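Local atomic coordinates of Xaa-Pro Dipeptidase (Alteromonas macleodii, PDB entry 2QS8), a protein that probably acts as a metal-dependent carboxypeptidase or dipeptidase of the amidohydrolase superfamily, hydrolysing the peptide bond before a C-terminal amino acid. Residues Gly14-Gly19 with Ser26-Val31; Arg57-Leu62 with Leu383-Gly388; Met66-His71 with Lys364-Glu369; Lys142-Thr147 with Pro211-Glu216; Ile195-Gly200 with Val234-Ala239. All blocks are in the same frame, centred on the assembly; numbering follows the deposited sequence.

How the interactions relate
Interactions 1 and 2 lie together in the small beta domain and share its sheet, with probable backbone hydrogen bonds from Lys15 and Ile17 to Val61. Interaction 1 is partly buried, its bonded end being exposed; interaction 2 is mostly buried and is held by regular antiparallel bonding. Strand 60-67 then runs on into interaction 3, near the chain's centre, where apolar side chains meet on a segment whose other end binds magnesium. Interactions 4 and 5, both buried, lie across that centre from 1 and 2 and are joined by probable hydrogen bonds such as Gln212 N to Val197 O. Interaction 4 depends on a hydroxyl, a ring and a water, interaction 5 on parallel strand bonds and histidines that reach the bound methionine.

Interaction 1. Residues Gly14-Gly19 with Ser26-Val31; sequences GKLIDG and SRISIV
Residues Gly14-Gly19 and Ser26-Val31 belong to a beta hairpin of the small beta domain that accompanies the amidohydrolase barrel. Strand 9-16 runs antiparallel to both strand 25-26 and strand 28-33, and the chain turns a corner on each side, at Gly14-Lys15 and at Arg27. Backbone pairing is brief. Arg27 N donates to Gly14 O at 2.7 Å, a nearly straight bond (161°) whose donor stands above the carbonyl plane. The positive phi of Arg27 (45°) marks the bend at which the second strand changes direction. Next to this bond, Lys15 and Ser26 make a non-hydrogen-bonded pair with their side chains on the same face of the sheet. Within the connecting turn, Asp18 OD1 accepts from the backbone N of Lys20 and of Ser21.

The apolar part of the contact hangs on Leu16. With CG anti to the backbone N (chi1 172°), its two methyls spread over different partners of the opposing strand. Val61 and Ile375 also pack on Leu16, while Ile40 and Ile37 of strand 36-42 touch Ile28 and Ile30, so this side of the hairpin is buried against neighbouring strands. Leu16 and Ile30 meet tip to tip, CD1 to CD1 at 4.1 Å. Ile28 instead crosses the leucine at about a right angle, its CG2 methyl resting 3.7 Å from Leu16 CD2.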
# COMPACT_ATOMS: atom_id res chain seq x y z
N GLY A 14 -54.81 -27.35 6.34
CA GLY A 14 -56.10 -26.69 6.38
C GLY A 14 -56.07 -25.56 5.38
O GLY A 14 -56.92 -25.47 4.49
N LYS A 15 -55.08 -24.69 5.53
CA LYS A 15 -54.89 -23.57 4.63
C LYS A 15 -53.43 -23.56 4.17
O LYS A 15 -52.55 -24.10 4.85
CB LYS A 15 -55.25 -22.26 5.33
CG LYS A 15 -56.73 -22.15 5.66
CD LYS A 15 -57.12 -20.72 5.96
CE LYS A 15 -58.63 -20.58 6.09
NZ LYS A 15 -59.01 -19.14 6.22
N LEU A 16 -53.18 -22.98 3.00
CA LEU A 16 -51.83 -22.96 2.47
C LEU A 16 -51.44 -21.68 1.75
O LEU A 16 -52.08 -21.28 0.77
CB LEU A 16 -51.63 -24.14 1.51
CG LEU A 16 -50.31 -24.15 0.71
CD1 LEU A 16 -49.16 -24.48 1.64
CD2 LEU A 16 -50.38 -25.18 -0.41
N ILE A 17 -50.39 -21.04 2.25
CA ILE A 17 -49.82 -19.85 1.63
C ILE A 17 -48.55 -20.45 1.03
O ILE A 17 -47.62 -20.81 1.76
CB ILE A 17 -49.48 -18.77 2.68
CG1 ILE A 17 -50.75 -18.34 3.42
CG2 ILE A 17 -48.84 -17.56 2.00
CD1 ILE A 17 -50.53 -17.31 4.49
N ASP A 18 -48.51 -20.59 -0.29
CA ASP A 18 -47.36 -21.21 -0.93
C ASP A 18 -46.16 -20.35 -1.27
O ASP A 18 -45.10 -20.88 -1.62
CB ASP A 18 -47.82 -22.00 -2.18
CG ASP A 18 -48.23 -21.10 -3.34
OD1 ASP A 18 -48.10 -19.86 -3.25
OD2 ASP A 18 -48.68 -21.65 -4.37
N GLY A 19 -46.30 -19.03 -1.19
CA GLY A 19 -45.18 -18.16 -1.50
C GLY A 19 -45.23 -17.49 -2.86
O GLY A 19 -44.61 -16.45 -3.05
N SER A 26 -57.21 -23.40 0.15
CA SER A 26 -57.85 -24.22 1.17
C SER A 26 -57.70 -25.72 0.94
O SER A 26 -57.76 -26.19 -0.20
CB SER A 26 -59.34 -23.88 1.25
OG SER A 26 -59.55 -22.53 1.61
N ARG A 27 -57.53 -26.46 2.03
CA ARG A 27 -57.40 -27.91 2.00
C ARG A 27 -56.47 -28.43 0.92
O ARG A 27 -56.89 -28.69 -0.20
CB ARG A 27 -58.79 -28.55 1.83
CG ARG A 27 -59.73 -28.29 3.01
CD ARG A 27 -61.12 -28.89 2.78
NE ARG A 27 -62.08 -27.89 2.35
CZ ARG A 27 -62.13 -27.37 1.13
NH1 ARG A 27 -61.27 -27.76 0.21
NH2 ARG A 27 -63.03 -26.44 0.84
N ILE A 28 -55.20 -28.57 1.27
CA ILE A 28 -54.20 -29.06 0.32
C ILE A 28 -53.37 -30.19 0.92
O ILE A 28 -53.14 -30.24 2.12
CB ILE A 28 -53.26 -27.91 -0.16
CG1 ILE A 28 -53.91 -27.13 -1.31
CG2 ILE A 28 -51.94 -28.47 -0.67
CD1 ILE A 28 -54.92 -26.12 -0.90
N SER A 29 -52.93 -31.10 0.06
CA SER A 29 -52.10 -32.22 0.48
C SER A 29 -50.69 -32.03 -0.06
O SER A 29 -50.49 -31.87 -1.26
CB SER A 29 -52.66 -33.55 -0.05
OG SER A 29 -53.77 -33.98 0.73
N ILE A 30 -49.72 -32.03 0.85
CA ILE A 30 -48.32 -31.86 0.48
C ILE A 30 -47.62 -33.18 0.76
O ILE A 30 -47.76 -33.74 1.84
CB ILE A 30 -47.67 -30.74 1.31
CG1 ILE A 30 -48.50 -29.46 1.18
CG2 ILE A 30 -46.24 -30.51 0.83
CD1 ILE A 30 -48.09 -28.36 2.14
N VAL A 31 -46.87 -33.68 -0.22
CA VAL A 31 -46.18 -34.95 -0.03
C VAL A 31 -44.68 -34.72 0.03
O VAL A 31 -44.10 -34.12 -0.87
CB VAL A 31 -46.50 -35.94 -1.17
CG1 VAL A 31 -45.99 -37.32 -0.81
CG2 VAL A 31 -47.98 -35.99 -1.41

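Interaction 2. Residues Arg57-Leu62 with Leu383-Gly388; sequences RDHTVL and LIAVKG
His59 and Lys387 share the same first torsion, CG anti to the carbonyl carbon (chi1 -66° and -69°), so that ring and lysine chain run side by side in the same direction. The extended lysine brings its CG to 3.3 Å from His59 CE1. An alanine at His59 would remove the imidazole along which these methylenes lie, and would probably leave the Lys387 chain less well held. Thr60 also turns its hydroxyl anti to the carbonyl carbon (chi1 -67°), and OG1 donates to Gly388 O at 2.7 Å.

From this end onward runs an antiparallel strand pair of the small beta domain, strand 60-67 against strand 383-386, joining parts of the chain more than 300 residues apart. Thr60 N reaches Val386 O at 2.9 Å and Val386 N returns to Thr60 O at 3.0 Å. Leu62 and Ile384 repeat the pattern, with both N-to-O distances 2.9 Å. Val61 and Ala385 form the intervening non-hydrogen-bonded pair. On the face carrying Leu62, Ile384 and Val386, Ile384 crosses the leucine obliquely, CG1 lying 3.9 Å from Leu62 CB, and Leu62 CD1 touches Val386 CG1 at 4.0 Å. Strand 400-405 flanks 383-386, with Val402 against Ala385.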
# COMPACT_ATOMS: atom_id res chain seq x y z
N ARG A 57 -54.89 -29.93 9.47
CA ARG A 57 -56.14 -29.42 8.91
C ARG A 57 -56.61 -28.17 9.64
O ARG A 57 -57.32 -27.34 9.08
CB ARG A 57 -57.22 -30.51 8.97
CG ARG A 57 -56.92 -31.74 8.12
CD ARG A 57 -57.93 -32.85 8.36
NE ARG A 57 -57.76 -33.47 9.67
CZ ARG A 57 -58.76 -33.94 10.42
NH1 ARG A 57 -60.01 -33.87 9.98
NH2 ARG A 57 -58.50 -34.48 11.60
N ASP A 58 -56.20 -28.03 10.89
CA ASP A 58 -56.59 -26.87 11.70
C ASP A 58 -55.51 -25.78 11.71
O ASP A 58 -55.58 -24.83 12.48
CB ASP A 58 -56.90 -27.33 13.13
CG ASP A 58 -55.72 -28.01 13.80
OD1 ASP A 58 -54.99 -28.77 13.14
OD2 ASP A 58 -55.52 -27.78 15.02
N HIS A 59 -54.52 -25.92 10.82
CA HIS A 59 -53.41 -24.98 10.72
C HIS A 59 -53.28 -24.36 9.33
O HIS A 59 -53.85 -24.85 8.35
CB HIS A 59 -52.09 -25.67 11.03
CG HIS A 59 -51.96 -26.14 12.44
ND1 HIS A 59 -51.28 -25.42 13.40
CD2 HIS A 59 -52.40 -27.26 13.05
CE1 HIS A 59 -51.29 -26.09 14.54
NE2 HIS A 59 -51.97 -27.21 14.35
N THR A 60 -52.52 -23.27 9.26
CA THR A 60 -52.22 -22.61 8.01
C THR A 60 -50.74 -22.91 7.81
O THR A 60 -49.92 -22.62 8.68
CB THR A 60 -52.42 -21.09 8.10
OG1 THR A 60 -53.81 -20.79 8.27
CG2 THR A 60 -51.90 -20.41 6.83
N VAL A 61 -50.41 -23.53 6.68
CA VAL A 61 -49.04 -23.88 6.36
C VAL A 61 -48.41 -22.82 5.47
O VAL A 61 -49.09 -22.25 4.60
CB VAL A 61 -48.98 -25.27 5.65
CG1 VAL A 61 -47.56 -25.56 5.20
CG2 VAL A 61 -49.47 -26.36 6.60
N LEU A 62 -47.14 -22.54 5.70
CA LEU A 62 -46.41 -21.56 4.89
C LEU A 62 -45.01 -22.12 4.63
O LEU A 62 -44.58 -23.08 5.26
CB LEU A 62 -46.27 -20.22 5.63
CG LEU A 62 -47.48 -19.60 6.34
CD1 LEU A 62 -47.59 -20.17 7.74
CD2 LEU A 62 -47.34 -18.09 6.41
N LEU A 383 -40.97 -26.17 5.69
CA LEU A 383 -42.32 -25.69 5.94
C LEU A 383 -42.63 -25.39 7.40
O LEU A 383 -42.06 -25.99 8.31
CB LEU A 383 -43.36 -26.72 5.45
CG LEU A 383 -43.23 -27.34 4.05
CD1 LEU A 383 -42.21 -28.48 4.10
CD2 LEU A 383 -44.59 -27.87 3.60
N ILE A 384 -43.55 -24.46 7.61
CA ILE A 384 -43.97 -24.11 8.95
C ILE A 384 -45.49 -24.07 8.97
O ILE A 384 -46.13 -24.06 7.91
CB ILE A 384 -43.44 -22.71 9.37
CG1 ILE A 384 -44.06 -21.63 8.49
CG2 ILE A 384 -41.92 -22.68 9.27
CD1 ILE A 384 -43.85 -20.22 9.01
N ALA A 385 -46.07 -24.07 10.16
CA ALA A 385 -47.51 -24.04 10.31
C ALA A 385 -47.86 -23.21 11.53
O ALA A 385 -47.04 -23.07 12.44
CB ALA A 385 -48.05 -25.44 10.45
N VAL A 386 -49.06 -22.64 11.55
CA VAL A 386 -49.50 -21.82 12.67
C VAL A 386 -51.01 -21.87 12.74
O VAL A 386 -51.67 -22.05 11.72
CB VAL A 386 -49.06 -20.35 12.47
CG1 VAL A 386 -49.65 -19.79 11.18
CG2 VAL A 386 -49.48 -19.51 13.65
N LYS A 387 -51.56 -21.73 13.95
CA LYS A 387 -53.01 -21.73 14.13
C LYS A 387 -53.50 -20.32 13.89
O LYS A 387 -53.10 -19.38 14.57
CB LYS A 387 -53.37 -22.16 15.55
CG LYS A 387 -53.10 -23.62 15.85
CD LYS A 387 -53.46 -23.95 17.30
CE LYS A 387 -53.08 -25.37 17.67
NZ LYS A 387 -53.35 -25.67 19.11
N GLY A 388 -54.37 -20.16 12.89
CA GLY A 388 -54.89 -18.84 12.59
C GLY A 388 -54.58 -18.43 11.17
O GLY A 388 -53.88 -19.13 10.45

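Interaction 3. Residues Met66-His71 with Lys364-Glu369; sequences MDMHVH and KLLRIE. With MG (magnesium ion), chain C.
This is a buried apolar contact in which the strand bearing the metal-binding His-x-His motif of the amidohydrolase barrel packs on the C-terminal end of helix 360-365. Met68, a selenomethionine, carries most of it. Bent at chi2 and chi3 (-62° and -70°), the side chain folds down onto two leucines: it crosses Leu365 obliquely and slides past Leu366 in the opposite direction, SE lying 3.9 Å from Leu366 CG. Met66, also a selenomethionine, brings its CE methyl to 4.4 Å from Ile368 CD1. The helix closes in a Schellman motif at Arg367, whose N donates to Lys364 O.

At the other end of 66-71 the chemistry is polar. His69 NE2 and His71 NE2 bind magnesium at 2.4 and 2.2 Å, with Asp328 the third protein ligand. Asp67 OD1 accepts from His69 N at 3.1 Å, an Asx turn that fixes the backbone leading into the motif. Glu254 and the carbonyl of Gly114 hold the ND1 atoms of His69 and His71.

Met66 also touches Thr362 and Ala363 of helix 360-365 and Thr109 of strand 107-112, while strand 273-275 borders the contact through Val275 on Met68 and Tyr273 on Leu365.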
# COMPACT_ATOMS: atom_id res chain seq x y z
N MSE A 66 -37.65 -16.50 6.11
CA MSE A 66 -36.26 -16.07 6.03
C MSE A 66 -36.01 -14.66 6.57
O MSE A 66 -36.81 -13.75 6.36
CB MSE A 66 -35.81 -16.13 4.57
CG MSE A 66 -35.79 -17.51 4.00
SE MSE A 66 -34.98 -17.55 2.21
CE MSE A 66 -35.97 -19.05 1.43
N ASP A 67 -34.90 -14.49 7.28
CA ASP A 67 -34.53 -13.19 7.84
C ASP A 67 -33.17 -12.83 7.23
O ASP A 67 -32.17 -13.48 7.49
CB ASP A 67 -34.43 -13.28 9.37
CG ASP A 67 -34.36 -11.92 10.04
OD1 ASP A 67 -33.82 -10.97 9.44
OD2 ASP A 67 -34.85 -11.80 11.19
N MSE A 68 -33.15 -11.79 6.39
CA MSE A 68 -31.93 -11.37 5.71
C MSE A 68 -30.93 -10.58 6.57
O MSE A 68 -29.90 -10.15 6.05
CB MSE A 68 -32.29 -10.49 4.51
CG MSE A 68 -33.20 -11.12 3.48
SE MSE A 68 -32.27 -12.66 2.75
CE MSE A 68 -30.83 -11.88 1.70
N HIS A 69 -31.22 -10.38 7.85
CA HIS A 69 -30.32 -9.58 8.68
C HIS A 69 -30.37 -9.94 10.16
O HIS A 69 -31.14 -9.36 10.93
CB HIS A 69 -30.66 -8.10 8.48
CG HIS A 69 -29.58 -7.16 8.93
ND1 HIS A 69 -29.02 -6.22 8.09
CD2 HIS A 69 -29.01 -6.97 10.14
CE1 HIS A 69 -28.15 -5.49 8.77
NE2 HIS A 69 -28.13 -5.92 10.02
N VAL A 70 -29.52 -10.88 10.56
CA VAL A 70 -29.48 -11.30 11.96
C VAL A 70 -28.04 -11.35 12.46
O VAL A 70 -27.10 -11.45 11.66
CB VAL A 70 -30.13 -12.70 12.17
CG1 VAL A 70 -31.60 -12.67 11.74
CG2 VAL A 70 -29.36 -13.76 11.40
N HIS A 71 -27.87 -11.26 13.77
CA HIS A 71 -26.55 -11.29 14.39
C HIS A 71 -26.51 -12.28 15.55
O HIS A 71 -26.37 -11.88 16.71
CB HIS A 71 -26.15 -9.90 14.91
CG HIS A 71 -26.05 -8.86 13.85
ND1 HIS A 71 -25.07 -8.87 12.88
CD2 HIS A 71 -26.81 -7.76 13.60
CE1 HIS A 71 -25.22 -7.82 12.09
NE2 HIS A 71 -26.27 -7.13 12.51
N LYS A 364 -34.60 -15.06 -3.46
CA LYS A 364 -33.95 -14.48 -4.64
C LYS A 364 -32.68 -13.73 -4.24
O LYS A 364 -31.65 -13.83 -4.90
CB LYS A 364 -34.90 -13.53 -5.37
CG LYS A 364 -36.15 -14.19 -5.93
CD LYS A 364 -37.11 -13.15 -6.50
CE LYS A 364 -38.46 -13.77 -6.79
NZ LYS A 364 -39.47 -12.72 -7.11
N LEU A 365 -32.76 -12.96 -3.15
CA LEU A 365 -31.61 -12.20 -2.66
C LEU A 365 -30.47 -13.13 -2.26
O LEU A 365 -29.31 -12.79 -2.41
CB LEU A 365 -32.01 -11.32 -1.47
CG LEU A 365 -30.94 -10.40 -0.87
CD1 LEU A 365 -30.25 -9.57 -1.96
CD2 LEU A 365 -31.59 -9.48 0.16
N LEU A 366 -30.82 -14.31 -1.75
CA LEU A 366 -29.81 -15.29 -1.35
C LEU A 366 -29.46 -16.24 -2.50
O LEU A 366 -28.68 -17.17 -2.32
CB LEU A 366 -30.29 -16.11 -0.15
CG LEU A 366 -30.09 -15.54 1.26
CD1 LEU A 366 -30.63 -16.51 2.29
CD2 LEU A 366 -28.61 -15.30 1.52
N ARG A 367 -30.06 -16.00 -3.67
CA ARG A 367 -29.80 -16.80 -4.86
C ARG A 367 -30.11 -18.28 -4.67
O ARG A 367 -29.33 -19.14 -5.08
CB ARG A 367 -28.34 -16.62 -5.30
CG ARG A 367 -27.94 -15.16 -5.44
CD ARG A 367 -26.47 -14.97 -5.74
NE ARG A 367 -26.11 -13.56 -5.80
CZ ARG A 367 -24.93 -13.09 -6.18
NH1 ARG A 367 -23.95 -13.92 -6.55
NH2 ARG A 367 -24.71 -11.78 -6.18
N ILE A 368 -31.25 -18.56 -4.05
CA ILE A 368 -31.66 -19.94 -3.82
C ILE A 368 -33.15 -20.15 -4.12
O ILE A 368 -33.74 -21.14 -3.70
CB ILE A 368 -31.38 -20.38 -2.37
CG1 ILE A 368 -31.96 -19.37 -1.39
CG2 ILE A 368 -29.90 -20.55 -2.16
CD1 ILE A 368 -31.85 -19.81 0.05
N GLU A 369 -33.73 -19.23 -4.89
CA GLU A 369 -35.14 -19.30 -5.24
C GLU A 369 -35.53 -20.54 -6.03
O GLU A 369 -36.71 -20.87 -6.12
CB GLU A 369 -35.57 -18.06 -6.04
CG GLU A 369 -34.97 -17.98 -7.42
CD GLU A 369 -33.68 -17.19 -7.45
OE1 GLU A 369 -32.87 -17.31 -6.50
OE2 GLU A 369 -33.46 -16.46 -8.44
MG MG C . -26.77 -5.13 11.84

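Interaction 4. Residues Lys142-Thr147 with Pro211-Glu216; sequences KTIATT and PQFTQE
Residues Lys142-Thr147 meet the lead-in to helix 215-227, the helix of a beta-alpha-beta unit of the TIM barrel, with Thr214 at its N-cap position and its OG1 bonded to Glu217 N. Two polar links join the segments. Thr146 places OG1 in the crowded position between its backbone N and carbonyl carbon (chi1 51°), and from there the hydroxyl donates to Gln212 O at 2.7 Å, in the carbonyl plane and on a lone pair. A water supplies the second link: it donates to Gln212 OE1 at 2.9 Å and accepts only a weak bond from Thr146 N. The same OE1 takes a hydrogen bond from His150 N, so the glutamine amide is tied to a residue of the methionine pocket. Within the first segment, Lys142 NZ donates to Thr143 O at 2.7 Å and to Ala151 O as well.

The remaining contacts gather round the Phe213 ring: Ile144 CG2 touches CZ at 4.2 Å, and the carbonyl Ile144 O lies at the ring edge. The same interface borders a second subunit, whose Arg183 packs on Thr146 and whose Tyr228 packs on Gln212. One threonine thus serves both kinds of contact: while its hydroxyl bonds Gln212 O, Thr146 CG2 sits over one face of Phe213 in a CH-pi contact, 4.2 Å from the ring centroid and 15° off its normal.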
# COMPACT_ATOMS: atom_id res chain seq x y z
N LYS A 142 -16.88 -11.29 9.18
CA LYS A 142 -16.62 -9.95 9.69
C LYS A 142 -17.06 -8.87 8.71
O LYS A 142 -16.68 -8.89 7.54
CB LYS A 142 -15.13 -9.77 9.99
CG LYS A 142 -14.76 -8.35 10.45
CD LYS A 142 -15.18 -8.06 11.89
CE LYS A 142 -15.00 -6.59 12.23
NZ LYS A 142 -16.04 -5.74 11.60
N THR A 143 -17.87 -7.94 9.19
CA THR A 143 -18.34 -6.83 8.37
C THR A 143 -17.12 -5.98 8.03
O THR A 143 -16.28 -5.73 8.89
CB THR A 143 -19.35 -5.93 9.14
OG1 THR A 143 -20.53 -6.69 9.46
CG2 THR A 143 -19.75 -4.72 8.29
N ILE A 144 -17.01 -5.53 6.79
CA ILE A 144 -15.86 -4.74 6.40
C ILE A 144 -16.13 -3.25 6.52
O ILE A 144 -17.19 -2.76 6.12
CB ILE A 144 -15.43 -5.06 4.97
CG1 ILE A 144 -15.06 -6.54 4.86
CG2 ILE A 144 -14.25 -4.17 4.57
CD1 ILE A 144 -14.64 -6.98 3.46
N ALA A 145 -15.16 -2.54 7.08
CA ALA A 145 -15.27 -1.11 7.30
C ALA A 145 -13.95 -0.39 7.06
O ALA A 145 -12.89 -1.02 6.93
CB ALA A 145 -15.74 -0.83 8.73
N THR A 146 -14.02 0.93 6.99
CA THR A 146 -12.84 1.76 6.84
C THR A 146 -12.48 2.27 8.24
O THR A 146 -13.30 2.22 9.15
CB THR A 146 -13.09 2.95 5.91
OG1 THR A 146 -14.26 3.66 6.32
CG2 THR A 146 -13.26 2.46 4.50
N THR A 147 -11.25 2.74 8.41
CA THR A 147 -10.80 3.23 9.71
C THR A 147 -11.84 4.09 10.43
O THR A 147 -12.30 5.09 9.91
CB THR A 147 -9.50 4.03 9.57
OG1 THR A 147 -8.46 3.16 9.08
CG2 THR A 147 -9.08 4.65 10.93
N PRO A 211 -20.82 9.23 4.59
CA PRO A 211 -20.28 8.26 3.62
C PRO A 211 -18.88 7.79 4.07
O PRO A 211 -17.96 8.61 4.20
CB PRO A 211 -20.24 9.06 2.33
CG PRO A 211 -19.94 10.45 2.82
CD PRO A 211 -20.86 10.59 4.01
N GLN A 212 -18.73 6.49 4.30
CA GLN A 212 -17.45 5.95 4.77
C GLN A 212 -16.68 5.06 3.79
O GLN A 212 -15.65 4.47 4.12
CB GLN A 212 -17.65 5.22 6.11
CG GLN A 212 -18.33 6.11 7.14
CD GLN A 212 -18.37 5.50 8.53
OE1 GLN A 212 -18.39 4.27 8.67
NE2 GLN A 212 -18.40 6.35 9.55
N PHE A 213 -17.17 4.98 2.56
CA PHE A 213 -16.51 4.24 1.50
C PHE A 213 -16.46 5.19 0.31
O PHE A 213 -17.45 5.87 0.02
CB PHE A 213 -17.29 2.98 1.10
CG PHE A 213 -16.85 1.72 1.81
CD1 PHE A 213 -17.13 1.51 3.15
CD2 PHE A 213 -16.16 0.73 1.11
CE1 PHE A 213 -16.73 0.33 3.80
CE2 PHE A 213 -15.75 -0.45 1.74
CZ PHE A 213 -16.03 -0.65 3.09
N THR A 214 -15.32 5.26 -0.36
CA THR A 214 -15.20 6.12 -1.54
C THR A 214 -15.83 5.29 -2.67
O THR A 214 -16.03 4.09 -2.52
CB THR A 214 -13.73 6.39 -1.89
OG1 THR A 214 -13.14 5.17 -2.32
CG2 THR A 214 -12.95 6.92 -0.66
N GLN A 215 -16.13 5.92 -3.80
CA GLN A 215 -16.74 5.18 -4.91
C GLN A 215 -15.75 4.11 -5.36
O GLN A 215 -16.14 2.97 -5.65
CB GLN A 215 -17.09 6.12 -6.06
CG GLN A 215 -17.91 5.44 -7.15
CD GLN A 215 -19.26 4.96 -6.62
OE1 GLN A 215 -20.10 5.76 -6.20
NE2 GLN A 215 -19.47 3.65 -6.66
N GLU A 216 -14.48 4.47 -5.43
CA GLU A 216 -13.43 3.52 -5.82
C GLU A 216 -13.38 2.32 -4.85
O GLU A 216 -13.22 1.18 -5.28
CB GLU A 216 -12.08 4.23 -5.83
CG GLU A 216 -10.87 3.33 -6.01
CD GLU A 216 -9.55 4.12 -5.93
OE1 GLU A 216 -9.36 4.88 -4.96
OE2 GLU A 216 -8.70 3.96 -6.84
O HOH W 1 -17.23 1.86 7.55

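Interaction 5. Residues Ile195-Gly200 with Val234-Ala239; sequences ITVTGG and VHAHGA. With MET (methionine), chain D.
Parallel strand bonds open the contact: His235 N donates to Ile195 O at 2.8 Å, nearly along the C=O axis, and Val197 N to His235 O at 3.0 Å. Past the strand ends, Thr198 OG1 takes over, accepting from His237 N at 3.0 Å in an almost straight bond (170°) and giving its own proton to Gly199 O. That carbonyl has a second donor, His235 NE2 at 3.1 Å, which approaches from 45° above the carbonyl plane although the oxygen lies in the ring plane. A valine at Thr198 would remove the hydroxyl, and would probably cost His237 N its acceptor and loosen the loop carrying Gly199.

Both histidines turn ring edges to the bound methionine. His237 NE2 donates to its O atom at 2.7 Å, while ND1 is bonded to Thr257 OG1. His235 sets CE1 3.2 Å from the same oxygen, which lies in the plane of the ring.

Val197 CG1 packs on Ala236 CB at 3.4 Å. Adjacent parallel strands 192-196 and 231-236 form, with helix 215-227, a beta-alpha-beta crossover of the TIM barrel, the methionine pocket at their C-terminal ends; Val218 and Val221 of that helix cover Ile195, and Ala245 of helix 239-248 packs on Val197 and Val234.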
# COMPACT_ATOMS: atom_id res chain seq x y z
N ILE A 195 -20.64 -4.73 4.32
CA ILE A 195 -19.84 -3.53 4.58
C ILE A 195 -20.71 -2.42 5.15
O ILE A 195 -21.94 -2.43 4.98
CB ILE A 195 -19.19 -2.97 3.29
CG1 ILE A 195 -20.27 -2.46 2.33
CG2 ILE A 195 -18.32 -4.02 2.64
CD1 ILE A 195 -19.73 -1.77 1.07
N THR A 196 -20.09 -1.48 5.85
CA THR A 196 -20.79 -0.33 6.39
C THR A 196 -20.37 0.84 5.49
O THR A 196 -19.30 1.43 5.66
CB THR A 196 -20.43 -0.05 7.87
OG1 THR A 196 -19.00 -0.09 8.05
CG2 THR A 196 -21.07 -1.07 8.78
N VAL A 197 -21.20 1.14 4.50
CA VAL A 197 -20.91 2.21 3.56
C VAL A 197 -21.12 3.61 4.16
O VAL A 197 -20.72 4.61 3.56
CB VAL A 197 -21.75 2.06 2.26
CG1 VAL A 197 -23.10 2.73 2.42
CG2 VAL A 197 -20.97 2.62 1.07
N THR A 198 -21.77 3.69 5.32
CA THR A 198 -21.97 4.97 6.00
C THR A 198 -21.80 4.76 7.49
O THR A 198 -21.66 3.63 7.95
CB THR A 198 -23.39 5.56 5.79
OG1 THR A 198 -24.34 4.79 6.54
CG2 THR A 198 -23.78 5.55 4.31
N GLY A 199 -21.82 5.85 8.26
CA GLY A 199 -21.70 5.73 9.70
C GLY A 199 -22.90 4.96 10.23
O GLY A 199 -23.84 4.68 9.48
N GLY A 200 -22.89 4.62 11.51
CA GLY A 200 -23.98 3.87 12.09
C GLY A 200 -24.42 4.35 13.46
O GLY A 200 -23.85 5.31 13.99
N VAL A 234 -25.22 -4.22 2.25
CA VAL A 234 -24.64 -2.93 2.62
C VAL A 234 -25.38 -2.11 3.68
O VAL A 234 -26.51 -1.69 3.48
CB VAL A 234 -24.46 -2.04 1.35
CG1 VAL A 234 -23.82 -0.70 1.72
CG2 VAL A 234 -23.60 -2.77 0.33
N HIS A 235 -24.71 -1.88 4.81
CA HIS A 235 -25.27 -1.04 5.87
C HIS A 235 -25.22 0.39 5.33
O HIS A 235 -24.19 0.82 4.82
CB HIS A 235 -24.39 -1.14 7.13
CG HIS A 235 -24.65 -0.07 8.14
ND1 HIS A 235 -25.45 -0.25 9.23
CD2 HIS A 235 -24.18 1.20 8.22
CE1 HIS A 235 -25.48 0.86 9.95
NE2 HIS A 235 -24.72 1.75 9.35
N ALA A 236 -26.32 1.13 5.44
CA ALA A 236 -26.34 2.51 4.96
C ALA A 236 -27.53 3.31 5.46
O ALA A 236 -28.68 2.94 5.24
CB ALA A 236 -26.30 2.54 3.44
N HIS A 237 -27.24 4.42 6.14
CA HIS A 237 -28.27 5.30 6.65
C HIS A 237 -28.28 6.57 5.80
O HIS A 237 -29.32 6.99 5.32
CB HIS A 237 -28.00 5.66 8.12
CG HIS A 237 -28.16 4.51 9.07
ND1 HIS A 237 -29.36 3.85 9.24
CD2 HIS A 237 -27.29 3.93 9.92
CE1 HIS A 237 -29.22 2.91 10.16
NE2 HIS A 237 -27.97 2.94 10.59
N GLY A 238 -27.10 7.18 5.64
CA GLY A 238 -26.98 8.39 4.85
C GLY A 238 -27.20 8.09 3.38
O GLY A 238 -26.79 7.03 2.89
N ALA A 239 -27.84 9.01 2.67
CA ALA A 239 -28.13 8.83 1.25
C ALA A 239 -26.90 8.76 0.34
O ALA A 239 -26.88 7.94 -0.58
CB ALA A 239 -29.06 9.94 0.76
N MET D . -27.42 -1.79 13.74
CA MET D . -27.88 -0.51 13.13
C MET D . -26.97 0.65 13.49
O MET D . -26.96 1.64 12.73
CB MET D . -29.30 -0.20 13.59
CG MET D . -29.87 1.05 12.97
SD MET D . -31.57 1.23 13.37
CE MET D . -32.25 -0.11 12.44
OXT MET D . -26.28 0.56 14.53